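Local structure of transcriptional regulator (Rhodococcus sp., 2O0Y) at residues 165-169 with 179-183; 209-213 with 248-252; 218-222 with 256-260; 103-107 with 128-132. The protein probably acts as a DNA-binding transcription factor of the IclR family, with a helix-turn-helix domain joined to a C-terminal GAF-like domain. The contacts are given in a common frame with arbitrary orientation. Numbering follows the deposited sequence.

Contact 1. Residues 165-169 with 179-183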
# COMPACT_ATOMS: atom_id res chain seq x y z
N ILE B 165 -3.45 9.88 19.30
CA ILE B 165 -3.45 11.27 19.74
C ILE B 165 -2.12 11.69 20.42
O ILE B 165 -1.52 12.71 20.06
CB ILE B 165 -4.73 11.60 20.56
CG1 ILE B 165 -5.92 11.77 19.58
CG2 ILE B 165 -4.54 12.87 21.38
CD1 ILE B 165 -7.26 12.06 20.25
N ASP B 166 -1.64 10.87 21.34
CA ASP B 166 -0.40 11.18 22.04
C ASP B 166 0.77 11.40 21.08
O ASP B 166 1.53 12.36 21.23
CB ASP B 166 -0.05 10.09 23.05
CG ASP B 166 -0.79 10.25 24.37
OD1 ASP B 166 -1.26 11.36 24.68
OD2 ASP B 166 -0.88 9.25 25.13
N ASP B 167 0.91 10.51 20.09
CA ASP B 167 2.04 10.57 19.18
C ASP B 167 1.95 11.79 18.27
O ASP B 167 2.95 12.48 18.04
CB ASP B 167 2.15 9.28 18.36
CG ASP B 167 2.47 8.06 19.21
OD1 ASP B 167 3.12 8.16 20.30
OD2 ASP B 167 2.05 6.97 18.76
N VAL B 168 0.75 12.07 17.77
CA VAL B 168 0.45 13.28 17.01
C VAL B 168 0.79 14.52 17.85
O VAL B 168 1.31 15.50 17.33
CB VAL B 168 -1.04 13.31 16.58
CG1 VAL B 168 -1.50 14.71 16.16
CG2 VAL B 168 -1.30 12.30 15.46
N ALA B 169 0.50 14.45 19.15
CA ALA B 169 0.72 15.58 20.06
C ALA B 169 2.22 15.82 20.28
O ALA B 169 2.65 16.97 20.38
CB ALA B 169 0.02 15.35 21.40
N ALA B 179 -1.11 17.13 24.85
CA ALA B 179 -1.72 15.84 24.48
C ALA B 179 -3.19 15.85 24.93
O ALA B 179 -4.11 15.68 24.13
CB ALA B 179 -0.95 14.68 25.15
N ASP B 180 -3.36 16.10 26.23
CA ASP B 180 -4.66 16.26 26.89
C ASP B 180 -5.59 17.25 26.20
O ASP B 180 -6.78 16.95 26.07
CB ASP B 180 -4.45 16.70 28.35
CG ASP B 180 -3.69 15.67 29.17
OD1 ASP B 180 -3.63 14.49 28.75
OD2 ASP B 180 -3.17 16.04 30.25
N GLN B 181 -5.05 18.40 25.76
CA GLN B 181 -5.82 19.44 25.07
C GLN B 181 -6.40 18.92 23.74
O GLN B 181 -7.61 18.95 23.52
CB GLN B 181 -4.95 20.68 24.79
CG GLN B 181 -4.38 21.39 26.01
N LEU B 182 -5.51 18.44 22.87
CA LEU B 182 -5.92 17.79 21.65
C LEU B 182 -6.99 16.71 21.85
O LEU B 182 -7.99 16.70 21.15
CB LEU B 182 -4.70 17.23 20.92
CG LEU B 182 -4.89 16.77 19.46
CD1 LEU B 182 -5.46 17.88 18.54
CD2 LEU B 182 -3.59 16.25 18.89
N ARG B 183 -6.79 15.81 22.83
CA ARG B 183 -7.77 14.76 23.16
C ARG B 183 -9.17 15.34 23.48
O ARG B 183 -10.19 14.76 23.09
CB ARG B 183 -7.26 13.92 24.35
CG ARG B 183 -8.03 12.61 24.61
CD ARG B 183 -7.37 11.76 25.72
NE ARG B 183 -6.18 11.12 25.18
CZ ARG B 183 -4.93 11.50 25.41
NH1 ARG B 183 -4.67 12.53 26.23
NH2 ARG B 183 -3.93 10.85 24.84
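Leu182 CD2 is the apolar point on which helix 165-169 converges: it lies 3.8 Å from Val168 CG1, 4.3 Å from Ile165 CG2 and 4.5 Å from Ala169 CB. Next to it the backbones come closest where two alanines meet; the CA atoms of Ala169 and Ala179 are 5.1 Å apart and their CB atoms 3.9 Å. The segments belong to consecutive helices, 165-171 and 178-192, of the IclR C-terminal region, joined by a short loop. They pack obliquely, with axes 9.0 Å apart and N-to-C directions at 123°, so the helix pair opens from the alanines toward Ile165 and Arg183, whose CA atoms are 6.5 Å apart. There Ile165 CG2 packs over one face of the Arg183 guanidinium, 4.1 Å from Arg183 NH2. At its edge, near the plane of the group, Arg183 NH2 donates to Asp166 OD1 at 2.7 Å (158°) in a salt bridge. Arg183 NH1 makes a second salt bridge, to Asp180 OD1 at 3.4 Å, so Asp166, Arg183 and Asp180 form a network.

Contact 2. Residues 209-213 with 248-252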
# COMPACT_ATOMS: atom_id res chain seq x y z
N SER B 209 -14.79 21.12 9.22
CA SER B 209 -14.68 19.73 8.76
C SER B 209 -15.81 18.86 9.29
O SER B 209 -16.19 18.96 10.45
CB SER B 209 -13.35 19.11 9.22
OG SER B 209 -13.03 17.93 8.45
N PHE B 210 -16.39 18.01 8.43
CA PHE B 210 -17.40 17.03 8.86
C PHE B 210 -16.82 15.63 8.59
O PHE B 210 -16.10 15.45 7.61
CB PHE B 210 -18.71 17.19 8.04
CG PHE B 210 -19.67 18.18 8.63
CD1 PHE B 210 -19.46 19.54 8.48
CD2 PHE B 210 -20.76 17.76 9.38
CE1 PHE B 210 -20.34 20.49 9.05
CE2 PHE B 210 -21.64 18.70 9.94
CZ PHE B 210 -21.42 20.05 9.77
N PRO B 211 -17.19 14.63 9.43
CA PRO B 211 -16.74 13.29 9.14
C PRO B 211 -17.48 12.70 7.94
O PRO B 211 -18.69 12.92 7.77
CB PRO B 211 -17.14 12.49 10.41
CG PRO B 211 -18.21 13.26 11.07
CD PRO B 211 -18.04 14.71 10.64
N LEU B 212 -16.75 11.93 7.15
CA LEU B 212 -17.38 11.03 6.18
C LEU B 212 -17.15 9.62 6.72
O LEU B 212 -16.05 9.32 7.17
CB LEU B 212 -16.68 11.17 4.82
CG LEU B 212 -16.80 12.61 4.28
CD1 LEU B 212 -15.94 12.67 2.99
CD2 LEU B 212 -18.27 12.90 3.99
N VAL B 213 -18.19 8.77 6.67
CA VAL B 213 -18.13 7.43 7.31
C VAL B 213 -18.38 6.29 6.33
O VAL B 213 -18.99 6.51 5.24
CB VAL B 213 -19.13 7.35 8.48
CG1 VAL B 213 -18.80 8.45 9.58
CG2 VAL B 213 -20.54 7.61 8.01
N ALA B 248 -21.88 16.11 3.41
CA ALA B 248 -21.26 14.96 4.09
C ALA B 248 -22.24 13.77 4.19
O ALA B 248 -21.92 12.61 3.93
CB ALA B 248 -20.76 15.38 5.49
N GLU B 249 -23.48 14.09 4.54
CA GLU B 249 -24.50 13.07 4.71
C GLU B 249 -24.70 12.36 3.36
O GLU B 249 -24.74 11.14 3.31
CB GLU B 249 -25.81 13.72 5.17
CG GLU B 249 -25.75 14.22 6.63
CD GLU B 249 -27.04 14.90 7.15
OE1 GLU B 249 -28.00 15.12 6.34
OE2 GLU B 249 -27.08 15.23 8.37
N GLU B 250 -24.84 13.15 2.29
CA GLU B 250 -25.06 12.63 0.93
C GLU B 250 -23.89 11.78 0.44
O GLU B 250 -24.09 10.75 -0.15
CB GLU B 250 -25.28 13.78 -0.04
CG GLU B 250 -26.65 14.48 0.18
CD GLU B 250 -26.73 15.86 -0.43
OE1 GLU B 250 -26.00 16.15 -1.38
OE2 GLU B 250 -27.54 16.69 0.05
N ILE B 251 -22.66 12.24 0.67
CA ILE B 251 -21.43 11.51 0.28
C ILE B 251 -21.30 10.19 1.07
O ILE B 251 -20.96 9.13 0.52
CB ILE B 251 -20.16 12.44 0.46
CG1 ILE B 251 -20.16 13.54 -0.61
CG2 ILE B 251 -18.90 11.64 0.37
CD1 ILE B 251 -19.17 14.69 -0.24
N SER B 252 -21.57 10.23 2.37
CA SER B 252 -21.52 9.02 3.16
C SER B 252 -22.62 8.06 2.67
O SER B 252 -22.39 6.85 2.62
CB SER B 252 -21.67 9.30 4.66
OG SER B 252 -20.51 9.94 5.18
O HOH W 1 -21.13 11.66 7.02
O HOH W 2 -21.02 5.38 4.09
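This is a helix-on-sheet contact in which helix 237-254 lies along strand 205-213 of the six-stranded antiparallel sheet. The strand and helix segments run nearly parallel, at 13° between their N-to-C directions, with axes 7.6 Å apart at closest approach. Ala248 points at the strand: its CB is 3.7 Å from Phe210 CB and 3.8 Å from Leu212 CD2. The same Leu212 CD2 reaches Ile251 CG2 at 3.9 Å, while Ile251 also touches helix 97-110 and so ties a second helix into this layer. Side chains of Ser209 and Pro211 instead meet helix 152-157, so the strand is sandwiched between helices, an alpha/beta layering consistent with the GAF-like fold of IclR C-terminal domains. The end of the contact is polar. Val213 N donates to Ser252 OG at 3.0 Å with a nearly straight N-H...O angle of 168°, so a helix side chain takes up a strand amide. Water 1 bridges the layers as well, donating to Pro211 O at 2.8 Å and lying 2.6 Å from Ser252 OG; its bond to Ala248 O, at 3.3 Å, is weak. Water 2 bridges the two backbones, donating to Val213 O at 2.6 Å and to Ser252 O at 2.5 Å.

Contact 3. Residues 218-222 with 256-260; sequences TVVAA and LPGLD
A classic beta bulge at Val220 and Ala221, both opposite Leu212 of the neighbouring strand, sets the strand side of this contact with the C-terminal tail of the chain. Val220 has phi/psi of -111/-14°, whereas Ala221 returns to an extended -162/171°; both CA-to-CB bonds point toward residues 256-260. The tail curls back in a type II-like turn, Pro257 at -54/130° and Gly258 at 105/-29°, closed by Leu259 N donating to Leu256 O at 2.9 Å; Asp260 N to Leu256 O is very short, 2.4 Å. The register is Val220 to Leu259, CA atoms 6.2 Å apart. Val220 (chi1 m) is the most buried by the contact; its CG2 stands 4.4 Å from both Leu259 CB and Leu256 CD1. Leu259 (chi1 m, chi2 t) puts CD1 4.3 Å from Ala221 CB, and continues onto Leu116 and Ile118 of strand 113-120, so the tail lies across two neighbouring strands. No hydrogen bond links the segments. Val220 CG2 packs 3.8 Å from Asp260 OXT, and Val220 CG1 lies 3.6 Å from Leu259 O.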
# COMPACT_ATOMS: atom_id res chain seq x y z
N THR B 218 -17.85 4.24 10.82
CA THR B 218 -16.46 4.59 11.11
C THR B 218 -16.01 5.78 10.23
O THR B 218 -16.32 5.82 9.04
CB THR B 218 -15.56 3.38 10.82
OG1 THR B 218 -15.97 2.24 11.61
CG2 THR B 218 -14.10 3.71 11.11
N VAL B 219 -15.29 6.74 10.83
CA VAL B 219 -14.80 7.92 10.07
C VAL B 219 -13.67 7.50 9.19
O VAL B 219 -12.65 7.01 9.69
CB VAL B 219 -14.36 9.04 11.06
CG1 VAL B 219 -13.82 10.30 10.32
CG2 VAL B 219 -15.55 9.43 11.97
N VAL B 220 -13.87 7.64 7.88
CA VAL B 220 -12.84 7.25 6.91
C VAL B 220 -12.23 8.46 6.21
O VAL B 220 -11.21 8.37 5.58
CB VAL B 220 -13.38 6.28 5.84
CG1 VAL B 220 -13.76 4.89 6.51
CG2 VAL B 220 -14.55 6.88 5.07
N ALA B 221 -12.88 9.61 6.33
CA ALA B 221 -12.36 10.81 5.66
C ALA B 221 -13.01 12.00 6.32
O ALA B 221 -13.91 11.84 7.14
CB ALA B 221 -12.70 10.79 4.15
N ALA B 222 -12.54 13.20 5.98
CA ALA B 222 -13.08 14.43 6.58
C ALA B 222 -13.39 15.39 5.44
O ALA B 222 -12.50 15.76 4.67
CB ALA B 222 -12.07 15.01 7.51
N LEU B 256 -17.64 5.64 -0.26
CA LEU B 256 -16.34 6.00 -0.82
C LEU B 256 -15.51 4.74 -1.03
O LEU B 256 -14.65 4.46 -0.23
CB LEU B 256 -15.62 6.96 0.12
CG LEU B 256 -16.22 8.38 0.21
CD1 LEU B 256 -15.65 9.10 1.40
CD2 LEU B 256 -15.91 9.18 -1.08
N PRO B 257 -15.80 4.00 -2.12
CA PRO B 257 -15.07 2.76 -2.42
C PRO B 257 -13.57 3.04 -2.45
O PRO B 257 -13.13 3.99 -3.09
CB PRO B 257 -15.60 2.41 -3.81
CG PRO B 257 -17.00 2.97 -3.82
CD PRO B 257 -16.82 4.30 -3.15
N GLY B 258 -12.78 2.26 -1.75
CA GLY B 258 -11.34 2.56 -1.73
C GLY B 258 -10.89 3.17 -0.43
O GLY B 258 -9.76 3.00 -0.04
N LEU B 259 -11.81 3.89 0.22
CA LEU B 259 -11.66 4.45 1.56
C LEU B 259 -12.67 3.75 2.44
O LEU B 259 -12.35 3.37 3.55
CB LEU B 259 -11.99 5.97 1.59
CG LEU B 259 -11.42 6.90 0.52
CD1 LEU B 259 -11.74 8.34 0.81
CD2 LEU B 259 -9.91 6.72 0.44
N ASP B 260 -13.92 3.72 1.96
CA ASP B 260 -15.07 2.85 2.33
C ASP B 260 -16.44 3.52 2.36
O ASP B 260 -17.38 3.15 1.62
CB ASP B 260 -14.81 1.94 3.53
CG ASP B 260 -13.85 0.83 3.21
OD1 ASP B 260 -14.04 0.16 2.17
OD2 ASP B 260 -12.89 0.65 3.98
OXT ASP B 260 -16.68 4.46 3.07

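Contact 4. Residues 103-107 with 128-132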
# COMPACT_ATOMS: atom_id res chain seq x y z
N MSE B 103 -19.23 17.78 -4.05
CA MSE B 103 -18.15 18.64 -3.54
C MSE B 103 -18.08 19.91 -4.37
O MSE B 103 -17.83 21.01 -3.85
CB MSE B 103 -16.82 17.88 -3.64
CG MSE B 103 -16.72 16.65 -2.77
SE MSE B 103 -15.00 15.69 -3.08
CE MSE B 103 -13.66 17.09 -2.68
N ARG B 104 -18.26 19.76 -5.67
CA ARG B 104 -18.24 20.91 -6.56
C ARG B 104 -19.38 21.86 -6.22
O ARG B 104 -19.18 23.09 -6.07
CB ARG B 104 -18.31 20.45 -8.04
CG ARG B 104 -17.92 21.54 -9.00
CD ARG B 104 -18.23 21.16 -10.45
NE ARG B 104 -17.41 19.98 -10.81
CZ ARG B 104 -17.88 18.76 -11.05
NH1 ARG B 104 -17.01 17.80 -11.36
NH2 ARG B 104 -19.20 18.49 -11.00
N GLN B 105 -20.58 21.32 -6.02
CA GLN B 105 -21.70 22.18 -5.66
C GLN B 105 -21.50 22.87 -4.29
O GLN B 105 -21.81 24.05 -4.10
CB GLN B 105 -23.02 21.40 -5.73
CG GLN B 105 -24.26 22.27 -5.54
CD GLN B 105 -24.42 23.29 -6.65
OE1 GLN B 105 -24.25 22.97 -7.82
NE2 GLN B 105 -24.75 24.54 -6.28
N LEU B 106 -20.97 22.15 -3.33
CA LEU B 106 -20.62 22.71 -2.01
C LEU B 106 -19.65 23.86 -2.19
O LEU B 106 -19.79 24.90 -1.53
CB LEU B 106 -19.93 21.61 -1.13
CG LEU B 106 -19.56 22.09 0.27
CD1 LEU B 106 -20.83 22.75 0.96
CD2 LEU B 106 -18.95 20.93 1.09
N SER B 107 -18.64 23.68 -3.03
CA SER B 107 -17.70 24.79 -3.29
C SER B 107 -18.42 26.01 -3.87
O SER B 107 -18.23 27.15 -3.41
CB SER B 107 -16.57 24.35 -4.21
OG SER B 107 -15.66 25.40 -4.30
N ALA B 128 -8.90 14.42 -2.70
CA ALA B 128 -9.67 15.08 -3.75
C ALA B 128 -10.03 16.48 -3.32
O ALA B 128 -10.11 16.75 -2.12
CB ALA B 128 -10.98 14.26 -4.07
N GLN B 129 -10.23 17.39 -4.30
CA GLN B 129 -10.37 18.82 -3.99
C GLN B 129 -11.22 19.53 -5.02
O GLN B 129 -11.08 19.25 -6.21
CB GLN B 129 -8.96 19.44 -4.02
CG GLN B 129 -8.86 20.92 -3.63
CD GLN B 129 -7.41 21.38 -3.54
OE1 GLN B 129 -6.76 21.54 -4.57
NE2 GLN B 129 -6.89 21.55 -2.29
N CYS B 130 -12.09 20.44 -4.59
CA CYS B 130 -12.80 21.31 -5.53
C CYS B 130 -12.52 22.74 -5.11
O CYS B 130 -13.01 23.19 -4.06
CB CYS B 130 -14.30 21.05 -5.47
SG CYS B 130 -14.69 19.42 -6.22
N GLU B 131 -11.72 23.45 -5.89
CA GLU B 131 -11.35 24.81 -5.51
C GLU B 131 -12.48 25.76 -5.84
O GLU B 131 -13.19 25.58 -6.84
CB GLU B 131 -10.13 25.24 -6.27
CG GLU B 131 -8.81 24.63 -5.74
CD GLU B 131 -7.66 25.15 -6.57
OE1 GLU B 131 -7.41 26.37 -6.53
OE2 GLU B 131 -7.05 24.38 -7.32
N SER B 132 -12.65 26.79 -5.03
CA SER B 132 -13.59 27.85 -5.37
C SER B 132 -12.93 28.82 -6.38
O SER B 132 -11.77 28.68 -6.74
CB SER B 132 -14.07 28.58 -4.12
OG SER B 132 -13.17 29.58 -3.67
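Met103, present as selenomethionine, opens the contact from helix 97-110 by extending its terminal methyl over strand 123-130: CE is 3.6 Å from Ala128 O and 4.1 Å from Ala128 CB. Nearer the backbone, Met103 CB packs 3.7 Å from Cys130 SG. That sulfur also lies 3.6 Å from Arg104 N; the CA atoms of Arg104 and Cys130 are 5.6 Å apart. Arg104 directs its charge to Asp101 on its own helix. Helix 97-110 lies beside helix 237-254 on the sheet, Met103 touching Ile251 of that helix and Val114 of strand 113-120, consistent with the GAF-like fold. One turn beyond Met103, Ser107 meets the end of the strand at Cys130 and the loop just after it, with OG 3.4 Å from Ser132 CA and CB 4.2 Å from Cys130 CB. The segment axes cross at -37°, 8.2 Å apart. No hydrogen bond spans the segments: Ser107 OG pairs with Glu112 O and Ser132 OG with Gly111 O, so the direct contact rests on van der Waals packing of Met103 and Ser107 against Cys130 and its neighbours.

In the fold
Contacts 2, 3 and 4 all reach the six-stranded sheet, whereas contact 1 stands apart, its centre 23 to 30 Å from the others. Contacts 2 and 3 are directly coupled, with centres 9 Å apart: Leu212 O lies 2.8 Å from Val220 N and Leu212 N 2.8 Å from Ala221 O, both probable hydrogen bonds between adjacent strands. Their segments alternate along the chain, because strand 205-213 is followed by strand 219-228, and helix 237-254 by the tail. Contact 4, centred 14 Å from contact 2, joins it through Ile251 CD1 and Met103 CG, 4.0 Å apart. Only contact 3 meets the second subunit, where Asp260 packs on Arg87 of that chain.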